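Local coordinates for protein A49R (Vaccinia virus, PDB 4D5T) that inhibits host NF-kappa-B activation by binding BTRC, which diminishes ubiquitination of the inhibitor NFKBIA and so keeps p65/RELA in the cytoplasm, at residues A[5-8]-A[9-13]; A[37-41]-A[42-46]; A[51-54]-A[55-59]; A[102-105]-A[106-110]. All coordinates share one frame; numbering follows the deposited sequence. Where two conformers were deposited one is given.

Contact 1: residues A[5-8]-A[9-13]; sequences YVSD and MHTEL
The ring of Tyr5 lies against the end of Met9, whose thioether crosses one face: SD sits 4.3 Å from the ring centroid and only 6° off the ring normal, a Met-aromatic contact, while methyl CE adds a CH-pi contact nearer the CE2 rim. A bend at chi2 (-64°) carries the Met9 chain back from the helix to reach this face. Glu12 comes to the ring at its edge instead, CD standing 3.5 Å from Tyr5 CD1, with the carboxylate turned 68° out of the ring plane. Just before Met9, Asp8 is the N-cap of helix 9-23. Its CG stands between the backbone N and the carbonyl carbon (chi1 69°), which swings OD1 over the first turn; there it takes Thr11 N in a nearly straight bond of 2.9 Å and Thr11 OG1 at 2.9 Å, the two donors arriving from opposite faces of the carboxylate plane. The bonds fix the rotation of both side chains. Two waters fill the angle between loop and helix: one bridges Val6 N to Glu12 OE1, the other takes Ser7 N and donates to both Asp8 O and Glu12 OE1. His10 turns its ring edge toward Asp8 OD2, but its ND1 is bonded to Arg147 of helix 132-150, while the Tyr5 side chain rests on Asp55 and Thr59 of helix 49-61.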
loop_
_atom_site.group_PDB
_atom_site.type_symbol
_atom_site.label_atom_id
_atom_site.label_comp_id
_atom_site.label_asym_id
_atom_site.label_seq_id
_atom_site.Cartn_x
_atom_site.Cartn_y
_atom_site.Cartn_z
ATOM N N TYR A 5 -10.147 -15.418 -3.404
ATOM C CA TYR A 5 -8.913 -16.300 -3.355
ATOM C C TYR A 5 -9.126 -17.823 -3.634
ATOM O O TYR A 5 -9.728 -18.602 -2.819
ATOM C CB TYR A 5 -8.024 -16.109 -2.075
ATOM C CG TYR A 5 -7.717 -14.654 -1.665
ATOM C CD1 TYR A 5 -6.825 -13.886 -2.377
ATOM C CD2 TYR A 5 -8.347 -14.048 -0.578
ATOM C CE1 TYR A 5 -6.563 -12.562 -2.041
ATOM C CE2 TYR A 5 -8.081 -12.720 -0.222
ATOM C CZ TYR A 5 -7.184 -11.988 -0.959
ATOM O OH TYR A 5 -6.906 -10.661 -0.629
ATOM N N VAL A 6 -8.571 -18.284 -4.761
ATOM C CA VAL A 6 -8.737 -19.669 -5.169
ATOM C C VAL A 6 -8.059 -20.638 -4.187
ATOM O O VAL A 6 -8.596 -21.691 -3.863
ATOM C CB VAL A 6 -8.195 -19.888 -6.590
ATOM C CG1 VAL A 6 -8.151 -21.357 -6.939
ATOM C CG2 VAL A 6 -9.027 -19.128 -7.587
ATOM N N SER A 7 -6.866 -20.269 -3.725
ATOM C CA SER A 7 -6.036 -21.176 -2.911
ATOM C C SER A 7 -5.482 -20.433 -1.697
ATOM O O SER A 7 -6.089 -19.437 -1.212
ATOM C CB SER A 7 -4.911 -21.718 -3.806
ATOM O OG SER A 7 -4.164 -22.702 -3.165
ATOM N N ASP A 8 -4.317 -20.847 -1.200
ATOM C CA ASP A 8 -3.744 -20.194 -0.019
ATOM C C ASP A 8 -3.044 -18.864 -0.343
ATOM O O ASP A 8 -2.907 -18.484 -1.511
ATOM C CB ASP A 8 -2.818 -21.186 0.716
ATOM C CG ASP A 8 -1.543 -21.524 -0.056
ATOM O OD1 ASP A 8 -1.232 -20.932 -1.101
ATOM O OD2 ASP A 8 -0.785 -22.364 0.453
ATOM N N MET A 9 -2.535 -18.187 0.665
ATOM C CA MET A 9 -1.818 -16.917 0.430
ATOM C C MET A 9 -0.385 -17.019 -0.135
ATOM O O MET A 9 0.128 -16.030 -0.702
ATOM C CB MET A 9 -1.794 -16.098 1.694
ATOM C CG MET A 9 -3.180 -15.676 2.135
ATOM S SD MET A 9 -3.946 -14.573 0.888
ATOM C CE MET A 9 -5.137 -13.745 1.873
ATOM N N HIS A 10 0.266 -18.184 -0.011
ATOM C CA HIS A 10 1.557 -18.387 -0.658
ATOM C C HIS A 10 1.358 -18.352 -2.157
ATOM O O HIS A 10 2.045 -17.655 -2.880
ATOM C CB HIS A 10 2.184 -19.723 -0.288
ATOM C CG HIS A 10 2.640 -19.787 1.136
ATOM N ND1 HIS A 10 3.839 -19.230 1.558
ATOM C CD2 HIS A 10 2.065 -20.326 2.231
ATOM C CE1 HIS A 10 3.985 -19.445 2.853
ATOM N NE2 HIS A 10 2.923 -20.103 3.285
ATOM N N THR A 11 0.409 -19.144 -2.618
ATOM C CA THR A 11 0.024 -19.120 -4.024
ATOM C C THR A 11 -0.438 -17.761 -4.470
ATOM O O THR A 11 -0.061 -17.321 -5.545
ATOM C CB THR A 11 -1.092 -20.123 -4.235
ATOM O OG1 THR A 11 -0.582 -21.406 -3.913
ATOM C CG2 THR A 11 -1.557 -20.154 -5.695
ATOM N N GLU A 12 -1.247 -17.090 -3.657
ATOM C CA GLU A 12 -1.794 -15.793 -4.043
ATOM C C GLU A 12 -0.686 -14.764 -4.217
ATOM O O GLU A 12 -0.646 -14.043 -5.200
ATOM C CB GLU A 12 -2.779 -15.247 -3.045
ATOM C CG GLU A 12 -3.525 -14.025 -3.598
ATOM C CD GLU A 12 -4.390 -14.327 -4.831
ATOM O OE1 GLU A 12 -4.836 -15.457 -4.965
ATOM O OE2 GLU A 12 -4.655 -13.426 -5.646
ATOM N N LEU A 13 0.259 -14.721 -3.274
ATOM C CA LEU A 13 1.329 -13.734 -3.363
ATOM C C LEU A 13 2.287 -13.974 -4.472
ATOM O O LEU A 13 2.638 -13.045 -5.217
ATOM C CB LEU A 13 2.107 -13.675 -2.100
ATOM C CG LEU A 13 1.538 -12.766 -1.068
ATOM C CD1 LEU A 13 2.439 -12.919 0.165
ATOM C CD2 LEU A 13 1.512 -11.303 -1.484
HETATM O O HOH W 1 -7.062 -16.449 -6.364
HETATM O O HOH W 2 -4.689 -18.367 -3.861
#

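Contact 2: residues A[37-41]-A[42-46]; sequences VNFIM and CRSNL
Arg43 N donates to Asn38 O at 2.8 Å, and Cys42 N donates to Phe39 O at 3.1 Å; together the two bonds make the Schellman motif that ends helix 29-40. Cys42, with its positive phi of 63°, is the C-prime residue that turns the chain back. The inner bond is the less regular one, since Cys42 N stands well above the plane of the Phe39 carbonyl instead of meeting a lone pair. Phe39 O has a further donor in a water at 2.9 Å, which also joins Ser44 OG, so the last turn is tied to the loop beyond it. Further out, the Arg43 side chain folds back beside Met41, both pointing the same way. A bend at chi3 (-139°) lays one guanidinium face on Met41 CB, with NH2 nearest the methylene at 3.5 Å. Asn38 OD1 is modelled implausibly close to the guanidinium edge, and the details of that approach are doubtful. The Phe39 side chain, which is buried, touches Ile51 and Leu54 of helix 49-61 and Ile102 of helix 95-109, and Lys106 makes a cation-pi contact with its ring. Ser44 OG meets that ring near its plane, 3.3 Å from Phe39 CD1.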
loop_
_atom_site.group_PDB
_atom_site.type_symbol
_atom_site.label_atom_id
_atom_site.label_comp_id
_atom_site.label_asym_id
_atom_site.label_seq_id
_atom_site.Cartn_x
_atom_site.Cartn_y
_atom_site.Cartn_z
ATOM N N VAL A 37 -3.725 6.308 -4.572
ATOM C CA VAL A 37 -4.538 7.231 -3.759
ATOM C C VAL A 37 -5.895 6.566 -3.425
ATOM O O VAL A 37 -6.346 6.541 -2.268
ATOM C CB VAL A 37 -4.759 8.597 -4.433
ATOM C CG1 VAL A 37 -5.764 9.456 -3.617
ATOM C CG2 VAL A 37 -3.439 9.339 -4.535
ATOM N N ASN A 38 -6.527 6.050 -4.446
ATOM C CA ASN A 38 -7.828 5.400 -4.243
ATOM C C ASN A 38 -7.747 4.205 -3.268
ATOM O O ASN A 38 -8.642 4.013 -2.469
ATOM C CB ASN A 38 -8.457 5.046 -5.579
ATOM C CG ASN A 38 -9.022 6.284 -6.315
ATOM O OD1 ASN A 38 -9.427 7.233 -5.699
ATOM N ND2 ASN A 38 -9.185 6.184 -7.611
ATOM N N PHE A 39 -6.705 3.390 -3.358
ATOM C CA PHE A 39 -6.510 2.307 -2.388
ATOM C C PHE A 39 -6.424 2.882 -0.934
ATOM O O PHE A 39 -7.054 2.353 0.003
ATOM C CB PHE A 39 -5.221 1.520 -2.712
ATOM C CG PHE A 39 -4.873 0.488 -1.672
ATOM C CD1 PHE A 39 -5.587 -0.715 -1.604
ATOM C CD2 PHE A 39 -3.902 0.754 -0.710
ATOM C CE1 PHE A 39 -5.253 -1.674 -0.627
ATOM C CE2 PHE A 39 -3.618 -0.156 0.282
ATOM C CZ PHE A 39 -4.289 -1.374 0.347
ATOM N N ILE A 40 -5.609 3.919 -0.753
ATOM C CA ILE A 40 -5.450 4.575 0.533
ATOM C C ILE A 40 -6.804 5.083 1.089
ATOM O O ILE A 40 -7.025 5.010 2.315
ATOM C CB ILE A 40 -4.408 5.695 0.416
ATOM C CG1 ILE A 40 -3.009 5.037 0.301
ATOM C CG2 ILE A 40 -4.481 6.676 1.552
ATOM C CD1 ILE A 40 -1.960 6.017 -0.182
ATOM N N MET A 41 -7.657 5.547 0.190
ATOM C CA MET A 41 -8.994 6.084 0.545
ATOM C C MET A 41 -10.142 5.043 0.497
ATOM O O MET A 41 -11.311 5.403 0.577
ATOM C CB MET A 41 -9.364 7.230 -0.386
ATOM C CG MET A 41 -8.321 8.370 -0.507
ATOM S SD MET A 41 -7.952 9.068 1.118
ATOM C CE MET A 41 -6.572 10.115 0.643
ATOM N N CYS A 42 -9.788 3.767 0.405
ATOM C CA CYS A 42 -10.721 2.654 0.435
ATOM C C CYS A 42 -11.667 2.688 -0.737
ATOM O O CYS A 42 -12.884 2.522 -0.576
ATOM C CB CYS A 42 -11.503 2.646 1.738
ATOM S SG CYS A 42 -10.618 1.994 3.134
ATOM N N ARG A 43 -11.125 2.950 -1.910
ATOM C CA ARG A 43 -11.817 2.809 -3.161
ATOM C C ARG A 43 -10.898 2.053 -4.157
ATOM O O ARG A 43 -10.714 2.505 -5.263
ATOM C CB ARG A 43 -12.118 4.153 -3.785
ATOM C CG ARG A 43 -12.791 5.151 -2.904
ATOM C CD ARG A 43 -12.987 6.438 -3.702
ATOM N NE ARG A 43 -12.691 7.585 -2.861
ATOM C CZ ARG A 43 -11.662 8.411 -3.013
ATOM N NH1 ARG A 43 -10.803 8.273 -4.013
ATOM N NH2 ARG A 43 -11.502 9.407 -2.146
ATOM N N SER A 44 -10.400 0.896 -3.760
ATOM C CA SER A 44 -9.519 0.053 -4.590
ATOM C C SER A 44 -10.044 -0.230 -6.002
ATOM O O SER A 44 -11.245 -0.516 -6.222
ATOM C CB SER A 44 -9.308 -1.315 -3.943
ATOM O OG SER A 44 -8.669 -1.202 -2.725
ATOM N N ASN A 45 -9.117 -0.217 -6.951
ATOM C CA ASN A 45 -9.371 -0.831 -8.244
ATOM C C ASN A 45 -8.536 -2.097 -8.327
ATOM O O ASN A 45 -7.324 -2.032 -8.668
ATOM C CB ASN A 45 -9.007 0.135 -9.382
ATOM C CG ASN A 45 -8.975 -0.553 -10.725
ATOM O OD1 ASN A 45 -9.599 -1.604 -10.914
ATOM N ND2 ASN A 45 -8.250 0.005 -11.640
ATOM N N LEU A 46 -9.163 -3.251 -8.026
ATOM C CA LEU A 46 -8.466 -4.546 -7.961
ATOM C C LEU A 46 -8.018 -5.050 -9.325
ATOM O O LEU A 46 -7.212 -5.991 -9.433
ATOM C CB LEU A 46 -9.315 -5.611 -7.196
ATOM C CG LEU A 46 -9.593 -5.184 -5.736
ATOM C CD1 LEU A 46 -10.695 -5.944 -5.028
ATOM C CD2 LEU A 46 -8.318 -5.222 -4.902
HETATM O O HOH W 3 -8.629 -0.057 -0.262
#

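Contact 3: residues A[51-54]-A[55-59]; sequences ISFL and DTVYT
Phe53 sends CG anti to its own backbone N (chi1 172°), which carries the ring outward from the helix and slightly forward, toward the next turn; Val57 one turn later has CG2 anti to its carbonyl carbon, the branch that leans back toward the preceding turn and the phenylalanine ring. The methyl comes down on one face: CG2 lies 3.9 Å from the ring centroid, 14° off the normal, a CH-pi contact displaced toward the CZ rim. The same methyl also rests 3.3 Å from Phe53 O, and this carbonyl accepts Val57 N almost head-on. Ring and methyl are thus held by the i to i+4 spacing of helix 49-61, one of the packed helices of the Bcl-2 fold. On a polar flank, Ser52 OG and Thr56 OG1, 4.4 Å apart, are bridged by a water, 3.0 Å from the serine oxygen. Further along the helix, Asp55 O accepts both Thr59 N and Thr59 OG1, the donors on opposite faces of the carbonyl plane, which fixes the threonine's rotation. The Phe53 ring packs on Leu13 and Ile16 of helix 9-23, Leu54 touches Val99 and Ile102 of helix 95-109, and Tyr58 OH bonds to Glu64 and Asn110.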
loop_
_atom_site.group_PDB
_atom_site.type_symbol
_atom_site.label_atom_id
_atom_site.label_comp_id
_atom_site.label_asym_id
_atom_site.label_seq_id
_atom_site.Cartn_x
_atom_site.Cartn_y
_atom_site.Cartn_z
ATOM N N ILE A 51 -2.420 -2.850 -7.063
ATOM C CA ILE A 51 -3.458 -2.607 -6.018
ATOM C C ILE A 51 -4.003 -3.955 -5.461
ATOM O O ILE A 51 -4.126 -4.116 -4.257
ATOM C CB ILE A 51 -4.586 -1.727 -6.574
ATOM C CG1 ILE A 51 -4.084 -0.377 -7.087
ATOM C CG2 ILE A 51 -5.669 -1.496 -5.545
ATOM C CD1 ILE A 51 -3.134 0.399 -6.223
ATOM N N SER A 52 -4.201 -4.962 -6.320
ATOM C CA SER A 52 -4.467 -6.310 -5.804
ATOM C C SER A 52 -3.376 -6.860 -4.876
ATOM O O SER A 52 -3.687 -7.415 -3.796
ATOM C CB SER A 52 -4.785 -7.268 -6.968
ATOM O OG SER A 52 -5.127 -8.517 -6.394
ATOM N N PHE A 53 -2.120 -6.643 -5.231
ATOM C CA PHE A 53 -0.960 -6.967 -4.349
ATOM C C PHE A 53 -1.102 -6.261 -3.021
ATOM O O PHE A 53 -1.037 -6.907 -1.948
ATOM C CB PHE A 53 0.370 -6.657 -5.044
ATOM C CG PHE A 53 1.587 -6.787 -4.154
ATOM C CD1 PHE A 53 2.188 -8.020 -3.974
ATOM C CD2 PHE A 53 2.138 -5.683 -3.588
ATOM C CE1 PHE A 53 3.275 -8.160 -3.139
ATOM C CE2 PHE A 53 3.335 -5.809 -2.823
ATOM C CZ PHE A 53 3.853 -7.054 -2.593
ATOM N N LEU A 54 -1.316 -4.948 -3.062
ATOM C CA LEU A 54 -1.435 -4.194 -1.798
ATOM C C LEU A 54 -2.578 -4.726 -0.941
ATOM O O LEU A 54 -2.476 -4.815 0.305
ATOM C CB LEU A 54 -1.643 -2.713 -2.108
ATOM C CG LEU A 54 -0.454 -1.987 -2.709
ATOM C CD1 LEU A 54 -0.822 -0.586 -3.146
ATOM C CD2 LEU A 54 0.676 -1.872 -1.679
ATOM N N ASP A 55 -3.721 -5.011 -1.570
ATOM C CA ASP A 55 -4.900 -5.484 -0.861
ATOM C C ASP A 55 -4.650 -6.846 -0.236
ATOM O O ASP A 55 -4.993 -7.074 0.907
ATOM C CB ASP A 55 -6.090 -5.544 -1.848
ATOM C CG ASP A 55 -7.376 -5.995 -1.199
ATOM O OD1 ASP A 55 -7.956 -5.200 -0.480
ATOM O OD2 ASP A 55 -7.777 -7.140 -1.394
ATOM N N THR A 56 -4.001 -7.728 -0.988
ATOM C CA THR A 56 -3.550 -9.031 -0.453
ATOM C C THR A 56 -2.616 -8.870 0.738
ATOM O O THR A 56 -2.820 -9.496 1.773
ATOM C CB THR A 56 -2.986 -9.892 -1.557
ATOM O OG1 THR A 56 -4.034 -10.158 -2.477
ATOM C CG2 THR A 56 -2.469 -11.219 -1.012
ATOM N N VAL A 57 -1.621 -7.963 0.651
ATOM C CA VAL A 57 -0.713 -7.786 1.734
ATOM C C VAL A 57 -1.425 -7.212 2.940
ATOM O O VAL A 57 -1.234 -7.675 4.111
ATOM C CB VAL A 57 0.469 -6.832 1.315
ATOM C CG1 VAL A 57 1.368 -6.451 2.500
ATOM C CG2 VAL A 57 1.306 -7.485 0.253
ATOM N N TYR A 58 -2.270 -6.211 2.711
ATOM C CA TYR A 58 -3.063 -5.617 3.806
ATOM C C TYR A 58 -3.851 -6.719 4.560
ATOM O O TYR A 58 -3.911 -6.760 5.791
ATOM C CB TYR A 58 -4.003 -4.577 3.212
ATOM C CG TYR A 58 -4.779 -3.770 4.178
ATOM C CD1 TYR A 58 -5.987 -4.223 4.657
ATOM C CD2 TYR A 58 -4.318 -2.532 4.608
ATOM C CE1 TYR A 58 -6.739 -3.453 5.526
ATOM C CE2 TYR A 58 -5.055 -1.754 5.499
ATOM C CZ TYR A 58 -6.237 -2.237 5.961
ATOM O OH TYR A 58 -6.978 -1.487 6.806
ATOM N N THR A 59 -4.455 -7.610 3.795
ATOM C CA THR A 59 -5.301 -8.699 4.331
ATOM C C THR A 59 -4.437 -9.696 5.113
ATOM O O THR A 59 -4.831 -10.144 6.180
ATOM C CB THR A 59 -6.026 -9.426 3.202
ATOM O OG1 THR A 59 -6.930 -8.516 2.607
ATOM C CG2 THR A 59 -6.823 -10.611 3.746
HETATM O O HOH W 4 -3.903 -10.764 -4.872
#

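Contact 4: residues A[102-105]-A[106-110]; sequences IITL and KYIMN
Ile103 and Tyr107 run side by side, pointing the same way, and touch through the CG2 branch of the isoleucine, which sits 3.5 Å from Tyr107 CZ and 3.6 Å from Tyr107 CE2. Near its other end the ring lies over the backbone: Ile103 O is 3.5 Å above its plane, displaced toward CG. The tyrosine reaches this place because its CG is turned beside its own backbone N (chi1 -61°), which leans the ring back over the preceding turn. A looser pair follows one residue on, where Thr104 CG2 and Ile108 CD1 approach obliquely at 4.2 Å. Ile108 CG1 is nearer to the main chain, 3.3 Å from Thr104 O, while Thr104 OG1 is bonded back to Asp100 O.

Beneath these side chains the backbone sets the spacing. Tyr107 N donates to Ile103 O at 2.9 Å and Ile108 N to Thr104 O at 3.0 Å, flanked by Lys106 N to Ile102 O and Met109 N to Leu105 O. Lys106 leaves on another side, extended beyond CG, and makes a cation-pi contact with Tyr58 that probably helps hold its buried chain. Ile102 touches Ile36 and Ile40 of helix 29-40, Ile103 packs on Val57, and Leu105 and Met109 meet Leu122 of helix 112-126. The side chains of helix 95-109 therefore meet neighbouring helices on several flanks, as in the helical bundle of the Bcl-2 fold, to which A49 belongs.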
loop_
_atom_site.group_PDB
_atom_site.type_symbol
_atom_site.label_atom_id
_atom_site.label_comp_id
_atom_site.label_asym_id
_atom_site.label_seq_id
_atom_site.Cartn_x
_atom_site.Cartn_y
_atom_site.Cartn_z
ATOM N N ILE A 102 2.256 3.064 2.161
ATOM C CA ILE A 102 0.936 3.057 1.610
ATOM C C ILE A 102 -0.092 2.456 2.587
ATOM O O ILE A 102 -1.148 3.028 2.763
ATOM C CB ILE A 102 0.909 2.296 0.253
ATOM C CG1 ILE A 102 1.667 3.127 -0.819
ATOM C CG2 ILE A 102 -0.479 2.092 -0.233
ATOM C CD1 ILE A 102 2.094 2.323 -2.038
ATOM N N ILE A 103 0.257 1.329 3.196
ATOM C CA ILE A 103 -0.641 0.668 4.129
ATOM C C ILE A 103 -0.837 1.500 5.374
ATOM O O ILE A 103 -1.971 1.646 5.849
ATOM C CB ILE A 103 -0.110 -0.728 4.428
ATOM C CG1 ILE A 103 -0.420 -1.590 3.197
ATOM C CG2 ILE A 103 -0.711 -1.278 5.701
ATOM C CD1 ILE A 103 0.159 -2.963 3.289
ATOM N N THR A 104 0.228 2.135 5.852
ATOM C CA THR A 104 0.107 3.044 7.022
ATOM C C THR A 104 -0.822 4.226 6.709
ATOM O O THR A 104 -1.695 4.591 7.539
ATOM C CB THR A 104 1.479 3.590 7.448
ATOM O OG1 THR A 104 2.293 2.501 7.896
ATOM C CG2 THR A 104 1.317 4.575 8.619
ATOM N N LEU A 105 -0.688 4.798 5.522
ATOM C CA LEU A 105 -1.542 5.903 5.118
ATOM C C LEU A 105 -3.010 5.428 5.068
ATOM O O LEU A 105 -3.938 6.179 5.417
ATOM C CB LEU A 105 -1.093 6.539 3.778
ATOM C CG LEU A 105 0.276 7.253 3.922
ATOM C CD1 LEU A 105 0.774 7.707 2.573
ATOM C CD2 LEU A 105 0.308 8.413 4.843
ATOM N N LYS A 106 -3.262 4.219 4.579
ATOM C CA LYS A 106 -4.607 3.647 4.569
ATOM C C LYS A 106 -5.140 3.512 5.992
ATOM O O LYS A 106 -6.278 3.924 6.266
ATOM C CB LYS A 106 -4.636 2.291 3.823
ATOM C CG LYS A 106 -6.015 1.665 3.842
ATOM C CD LYS A 106 -6.150 0.488 2.909
ATOM C CE LYS A 106 -7.563 -0.087 3.129
ATOM N NZ LYS A 106 -7.994 -1.010 2.097
ATOM N N TYR A 107 -4.312 3.069 6.937
ATOM C CA TYR A 107 -4.797 3.024 8.332
ATOM C C TYR A 107 -5.195 4.405 8.834
ATOM O O TYR A 107 -6.181 4.587 9.588
ATOM C CB TYR A 107 -3.767 2.444 9.289
ATOM C CG TYR A 107 -3.319 1.045 9.068
ATOM C CD1 TYR A 107 -4.219 0.005 8.761
ATOM C CD2 TYR A 107 -1.987 0.707 9.285
ATOM C CE1 TYR A 107 -3.781 -1.304 8.568
ATOM C CE2 TYR A 107 -1.551 -0.599 9.083
ATOM C CZ TYR A 107 -2.462 -1.594 8.764
ATOM O OH TYR A 107 -1.997 -2.870 8.666
ATOM N N ILE A 108 -4.374 5.404 8.508
ATOM C CA ILE A 108 -4.582 6.764 8.989
ATOM C C ILE A 108 -5.846 7.345 8.365
ATOM O O ILE A 108 -6.672 7.956 9.079
ATOM C CB ILE A 108 -3.390 7.680 8.698
ATOM C CG1 ILE A 108 -2.170 7.235 9.505
ATOM C CG2 ILE A 108 -3.742 9.142 9.025
ATOM C CD1 ILE A 108 -0.958 8.039 9.148
ATOM N N MET A 109 -6.066 7.063 7.083
ATOM C CA MET A 109 -7.318 7.480 6.400
ATOM C C MET A 109 -8.557 6.694 6.834
ATOM O O MET A 109 -9.689 7.135 6.605
ATOM C CB MET A 109 -7.177 7.402 4.881
ATOM C CG MET A 109 -6.166 8.373 4.262
ATOM S SD MET A 109 -6.429 10.113 4.535
ATOM C CE MET A 109 -5.583 10.410 6.037
ATOM N N ASN A 110 -8.376 5.564 7.511
ATOM C CA ASN A 110 -9.513 4.829 8.183
ATOM C C ASN A 110 -10.069 5.597 9.402
ATOM O O ASN A 110 -11.091 5.225 9.920
ATOM C CB ASN A 110 -9.109 3.389 8.647
ATOM C CG ASN A 110 -8.798 2.408 7.489
ATOM O OD1 ASN A 110 -9.245 2.571 6.355
ATOM N ND2 ASN A 110 -8.011 1.350 7.805
#

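Overall arrangement
From the N terminus, contact 1 joins the leading loop to the start of helix 9-23, contact 2 turns the chain out of helix 29-40 into the loop before helix 49-61, and contacts 3 and 4 each lie along a single helix. All four are local and follow in series, so none nests within or crosses another. In space, contact 1 touches contact 3 through Tyr5 and Glu12 but stays about 10 Å, nearest atoms, from contact 4. Contacts 2, 3 and 4 touch one another pairwise, with centres 11 to 13 Å apart: Leu46 rests on Asp55, Met41 on Met109, and Tyr58 on Tyr107. Helices 29-40, 49-61 and 95-109 are thereby tied together.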